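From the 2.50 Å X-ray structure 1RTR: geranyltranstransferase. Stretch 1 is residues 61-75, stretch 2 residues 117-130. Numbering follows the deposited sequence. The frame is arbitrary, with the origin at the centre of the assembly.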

# COMPACT_ATOMS: atom_id res chain seq x y z
N TYR A 61 -17.05 -2.59 -19.71
CA TYR A 61 -16.01 -3.24 -18.93
C TYR A 61 -14.69 -2.45 -18.82
O TYR A 61 -13.91 -2.67 -17.88
CB TYR A 61 -15.77 -4.69 -19.41
CG TYR A 61 -14.76 -4.84 -20.52
CD1 TYR A 61 -15.17 -4.93 -21.86
CD2 TYR A 61 -13.40 -4.92 -20.24
CE1 TYR A 61 -14.25 -5.07 -22.88
CE2 TYR A 61 -12.47 -5.07 -21.25
CZ TYR A 61 -12.90 -5.14 -22.57
OH TYR A 61 -11.97 -5.28 -23.57
N GLU A 62 -14.46 -1.53 -19.75
CA GLU A 62 -13.20 -0.77 -19.76
C GLU A 62 -13.15 0.24 -18.63
O GLU A 62 -12.07 0.65 -18.21
CB GLU A 62 -12.93 -0.10 -21.12
CG GLU A 62 -12.58 -1.08 -22.22
CD GLU A 62 -11.15 -1.61 -22.15
OE1 GLU A 62 -10.81 -2.50 -22.95
OE2 GLU A 62 -10.36 -1.13 -21.31
N LEU A 63 -14.32 0.62 -18.13
CA LEU A 63 -14.39 1.45 -16.92
C LEU A 63 -13.57 0.87 -15.77
O LEU A 63 -13.00 1.61 -14.98
CB LEU A 63 -15.84 1.71 -16.50
CG LEU A 63 -16.66 2.72 -17.31
CD1 LEU A 63 -18.10 2.81 -16.79
CD2 LEU A 63 -16.04 4.11 -17.29
N GLY A 64 -13.48 -0.45 -15.70
CA GLY A 64 -12.81 -1.10 -14.60
C GLY A 64 -11.41 -1.58 -14.87
O GLY A 64 -10.81 -2.27 -14.03
N MET A 65 -10.86 -1.23 -16.03
CA MET A 65 -9.53 -1.72 -16.39
C MET A 65 -8.45 -1.30 -15.39
O MET A 65 -7.63 -2.13 -14.99
CB MET A 65 -9.10 -1.32 -17.79
CG MET A 65 -7.78 -2.01 -18.20
SD MET A 65 -7.98 -3.80 -18.36
CE MET A 65 -6.73 -4.37 -17.54
N LYS A 66 -8.44 -0.02 -15.00
CA LYS A 66 -7.43 0.44 -14.06
C LYS A 66 -7.55 -0.27 -12.71
O LYS A 66 -6.54 -0.71 -12.15
CB LYS A 66 -7.44 1.97 -13.92
CG LYS A 66 -6.77 2.70 -15.10
CD LYS A 66 -6.04 3.97 -14.65
CE LYS A 66 -6.10 5.10 -15.69
NZ LYS A 66 -5.06 4.93 -16.75
N SER A 67 -8.79 -0.42 -12.21
CA SER A 67 -9.05 -1.16 -10.96
C SER A 67 -8.58 -2.61 -11.05
O SER A 67 -7.94 -3.11 -10.13
CB SER A 67 -10.54 -1.11 -10.60
OG SER A 67 -10.92 0.20 -10.22
N ALA A 68 -8.88 -3.26 -12.18
CA ALA A 68 -8.39 -4.60 -12.48
C ALA A 68 -6.87 -4.68 -12.49
O ALA A 68 -6.29 -5.62 -11.94
CB ALA A 68 -8.97 -5.11 -13.81
N ILE A 69 -6.21 -3.70 -13.12
CA ILE A 69 -4.74 -3.64 -13.12
C ILE A 69 -4.22 -3.48 -11.70
O ILE A 69 -3.32 -4.22 -11.28
CB ILE A 69 -4.22 -2.48 -14.02
CG1 ILE A 69 -4.60 -2.69 -15.48
CG2 ILE A 69 -2.71 -2.35 -13.89
CD1 ILE A 69 -4.06 -3.99 -16.11
N ALA A 70 -4.78 -2.52 -10.96
CA ALA A 70 -4.50 -2.36 -9.54
C ALA A 70 -4.64 -3.68 -8.79
O ALA A 70 -3.73 -4.09 -8.07
CB ALA A 70 -5.40 -1.32 -8.93
N LEU A 71 -5.76 -4.37 -9.00
CA LEU A 71 -6.03 -5.64 -8.33
C LEU A 71 -4.93 -6.66 -8.58
O LEU A 71 -4.49 -7.36 -7.65
CB LEU A 71 -7.39 -6.19 -8.76
CG LEU A 71 -7.92 -7.45 -8.06
CD1 LEU A 71 -7.74 -7.41 -6.51
CD2 LEU A 71 -9.38 -7.66 -8.44
N GLU A 72 -4.47 -6.75 -9.83
CA GLU A 72 -3.40 -7.69 -10.17
C GLU A 72 -2.04 -7.25 -9.57
O GLU A 72 -1.22 -8.11 -9.19
CB GLU A 72 -3.32 -7.92 -11.69
CG GLU A 72 -2.36 -9.02 -12.13
CD GLU A 72 -2.82 -10.44 -11.80
OE1 GLU A 72 -3.98 -10.63 -11.34
OE2 GLU A 72 -2.02 -11.38 -11.99
N MET A 73 -1.82 -5.94 -9.48
CA MET A 73 -0.62 -5.42 -8.80
C MET A 73 -0.60 -5.87 -7.34
O MET A 73 0.44 -6.31 -6.83
CB MET A 73 -0.56 -3.89 -8.89
CG MET A 73 0.15 -3.32 -10.13
SD MET A 73 -0.03 -1.53 -10.30
CE MET A 73 0.48 -1.36 -11.97
N ILE A 74 -1.76 -5.79 -6.67
CA ILE A 74 -1.88 -6.21 -5.28
C ILE A 74 -1.62 -7.70 -5.13
O ILE A 74 -0.95 -8.13 -4.19
CB ILE A 74 -3.27 -5.85 -4.72
CG1 ILE A 74 -3.47 -4.34 -4.75
CG2 ILE A 74 -3.47 -6.45 -3.32
CD1 ILE A 74 -3.09 -3.63 -3.50
N HIS A 75 -2.16 -8.48 -6.05
CA HIS A 75 -1.93 -9.92 -6.04
C HIS A 75 -0.45 -10.24 -6.31
O HIS A 75 0.14 -11.09 -5.63
CB HIS A 75 -2.87 -10.63 -7.03
CG HIS A 75 -2.49 -12.05 -7.32
ND1 HIS A 75 -2.66 -13.07 -6.41
CD2 HIS A 75 -1.94 -12.62 -8.42
CE1 HIS A 75 -2.22 -14.21 -6.93
NE2 HIS A 75 -1.79 -13.96 -8.15
N THR A 117 1.93 0.35 -3.49
CA THR A 117 1.72 1.77 -3.67
C THR A 117 1.13 2.11 -5.05
O THR A 117 0.17 2.89 -5.14
CB THR A 117 3.05 2.52 -3.45
OG1 THR A 117 3.74 1.95 -2.34
CG2 THR A 117 2.80 3.95 -2.99
N LYS A 118 1.68 1.52 -6.12
CA LYS A 118 1.21 1.86 -7.47
C LYS A 118 -0.28 1.56 -7.68
O LYS A 118 -0.99 2.31 -8.37
CB LYS A 118 2.07 1.17 -8.55
CG LYS A 118 1.72 1.55 -9.98
CD LYS A 118 2.10 3.00 -10.30
CE LYS A 118 2.16 3.23 -11.81
NZ LYS A 118 1.49 4.51 -12.23
N ALA A 119 -0.76 0.46 -7.09
CA ALA A 119 -2.16 0.07 -7.21
C ALA A 119 -3.10 1.19 -6.79
O ALA A 119 -4.11 1.44 -7.45
CB ALA A 119 -2.43 -1.21 -6.42
N PHE A 120 -2.75 1.89 -5.70
CA PHE A 120 -3.55 3.00 -5.21
C PHE A 120 -3.45 4.25 -6.09
O PHE A 120 -4.45 4.94 -6.31
CB PHE A 120 -3.21 3.29 -3.75
CG PHE A 120 -3.65 2.19 -2.83
CD1 PHE A 120 -5.00 2.03 -2.52
CD2 PHE A 120 -2.74 1.29 -2.32
CE1 PHE A 120 -5.42 1.00 -1.70
CE2 PHE A 120 -3.15 0.25 -1.50
CZ PHE A 120 -4.50 0.11 -1.19
N GLU A 121 -2.26 4.52 -6.60
CA GLU A 121 -2.05 5.59 -7.56
C GLU A 121 -2.93 5.40 -8.78
O GLU A 121 -3.56 6.35 -9.25
CB GLU A 121 -0.59 5.65 -8.00
CG GLU A 121 -0.13 7.02 -8.44
CD GLU A 121 0.29 7.05 -9.89
OE1 GLU A 121 -0.56 6.68 -10.74
OE2 GLU A 121 1.47 7.43 -10.17
N LEU A 122 -2.98 4.17 -9.28
CA LEU A 122 -3.71 3.84 -10.50
C LEU A 122 -5.21 4.10 -10.40
O LEU A 122 -5.80 4.66 -11.32
CB LEU A 122 -3.43 2.39 -10.91
CG LEU A 122 -3.39 2.08 -12.41
CD1 LEU A 122 -2.62 3.14 -13.23
CD2 LEU A 122 -2.81 0.70 -12.63
N ILE A 123 -5.83 3.71 -9.29
CA ILE A 123 -7.27 3.91 -9.13
C ILE A 123 -7.54 5.39 -8.93
O ILE A 123 -8.45 5.95 -9.56
CB ILE A 123 -7.87 3.07 -7.96
CG1 ILE A 123 -7.97 1.60 -8.36
CG2 ILE A 123 -9.24 3.61 -7.53
CD1 ILE A 123 -7.86 0.66 -7.22
N SER A 124 -6.73 6.02 -8.08
CA SER A 124 -6.91 7.43 -7.75
C SER A 124 -6.72 8.35 -8.97
O SER A 124 -7.21 9.49 -8.97
CB SER A 124 -6.00 7.85 -6.60
OG SER A 124 -4.65 7.88 -7.00
N SER A 125 -6.05 7.84 -10.00
CA SER A 125 -5.82 8.61 -11.22
C SER A 125 -6.74 8.29 -12.39
O SER A 125 -6.66 8.94 -13.43
CB SER A 125 -4.36 8.46 -11.67
OG SER A 125 -4.13 7.18 -12.22
N ASP A 126 -7.64 7.32 -12.23
CA ASP A 126 -8.53 6.89 -13.31
C ASP A 126 -9.65 7.88 -13.62
O ASP A 126 -10.63 7.99 -12.87
CB ASP A 126 -9.14 5.53 -13.00
CG ASP A 126 -9.89 4.93 -14.17
OD1 ASP A 126 -10.33 3.77 -14.05
OD2 ASP A 126 -10.09 5.53 -15.26
N ASP A 127 -9.52 8.57 -14.75
CA ASP A 127 -10.48 9.61 -15.15
C ASP A 127 -11.79 9.10 -15.74
O ASP A 127 -12.70 9.89 -16.03
CB ASP A 127 -9.81 10.61 -16.11
CG ASP A 127 -8.89 11.59 -15.38
OD1 ASP A 127 -9.03 11.74 -14.12
OD2 ASP A 127 -8.00 12.24 -15.97
N ARG A 128 -11.91 7.79 -15.91
CA ARG A 128 -13.16 7.20 -16.38
C ARG A 128 -14.20 7.10 -15.24
O ARG A 128 -15.39 6.92 -15.49
CB ARG A 128 -12.90 5.86 -17.05
CG ARG A 128 -11.75 5.90 -18.04
CD ARG A 128 -11.97 5.10 -19.31
NE ARG A 128 -11.09 3.94 -19.38
CZ ARG A 128 -10.12 3.74 -20.28
NH1 ARG A 128 -9.39 2.63 -20.23
NH2 ARG A 128 -9.89 4.63 -21.24
N LEU A 129 -13.73 7.25 -14.00
CA LEU A 129 -14.58 7.18 -12.82
C LEU A 129 -14.62 8.52 -12.11
O LEU A 129 -13.65 9.26 -12.10
CB LEU A 129 -14.08 6.11 -11.84
CG LEU A 129 -13.46 4.79 -12.33
CD1 LEU A 129 -12.88 4.02 -11.16
CD2 LEU A 129 -14.47 3.93 -13.08
N THR A 130 -15.77 8.82 -11.51
CA THR A 130 -15.92 10.01 -10.68
C THR A 130 -15.09 9.84 -9.42
O THR A 130 -14.67 8.73 -9.08
CB THR A 130 -17.41 10.23 -10.28
OG1 THR A 130 -17.85 9.16 -9.42
CG2 THR A 130 -18.35 10.15 -11.51
O HOH W 1 -10.13 2.15 -15.97
O HOH W 2 -10.90 1.19 -12.80

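This is an antiparallel helix-helix contact, apolar along most of its length and closed at one end by two waters that join Asp126 to the start of the first helix. Helix 65-75 and helix 117-124 run at 173° to each other, and their axes approach to 8.3 Å. The two stretches bury 819 Å² between them, both sides summed. No direct hydrogen bond crosses the contact.

The backbones come closest at a pair of alanines. The CA atoms of Ala70 and Ala119 are 4.1 Å apart, and both CB atoms point toward the other stretch. Ala70 CB lies 3.4 Å from Ala119 O and 3.9 Å from Ala119 CB. A methyl group fills this narrow space and leaves the helices close.

Larger side chains pack around this point. Leu122 is a knob in a hole formed by Lys66, Ile69, Ala70 and Met73. Its CD2 is 3.3 Å from Ile69 CG2 and 3.9 Å from Met73 CE. Ile123 CD1 reaches Ala70 CB at 3.6 Å. Met73 is extended beyond chi1 (m, t, t), and its SD lies 3.6 Å from Lys118 CG. Ile74 CG1 packs on Ala119 CB at 3.7 Å. Apolar side chains suit this place: Ile69, Met73, Ile74 and Ile123 are buried, and Leu122 is partly exposed but has the contact's hole around it.

Lys66 also points toward the second stretch, but at a partly exposed site. Its aliphatic part covers the seam, with CD 3.8 Å from Leu122 CD1. Its long chain can therefore pack against leucine while the amine lies farther out.

Beyond the second helix water and polar groups join the contact. Asp126 points toward the first helix, where the NH groups of Lys66 and Ser67 have no backbone acceptor in the stretch. Water 1 accepts a hydrogen bond from Lys66 N (2.9 Å) and lies 2.5 Å from Asp126 OD1. Water 2 accepts one from Ser67 N (2.7 Å) and lies 2.9 Å from the same Asp126 OD1. Water 2 is also hydrogen-bonded to Ser67 OG at 2.8 Å. The carboxylate thus reaches the helix start through water. Its other oxygen, OD2, accepts a hydrogen bond from Arg128 N (3.0 Å) within the type I turn 126-129.

Leu129, the last residue of the turn, and Leu63 in the 3-10 segment before the first helix extend the apolar packing, with Leu129 CD2 4.3 Å from Leu63 CB. Leu63 CD2 also rests 3.6 Å from Arg128 CB. At the exposed edge, Glu62 OE2 and Arg128 NH1 are 4.0 Å apart. The opposite charges are near each other, but this is not a salt bridge.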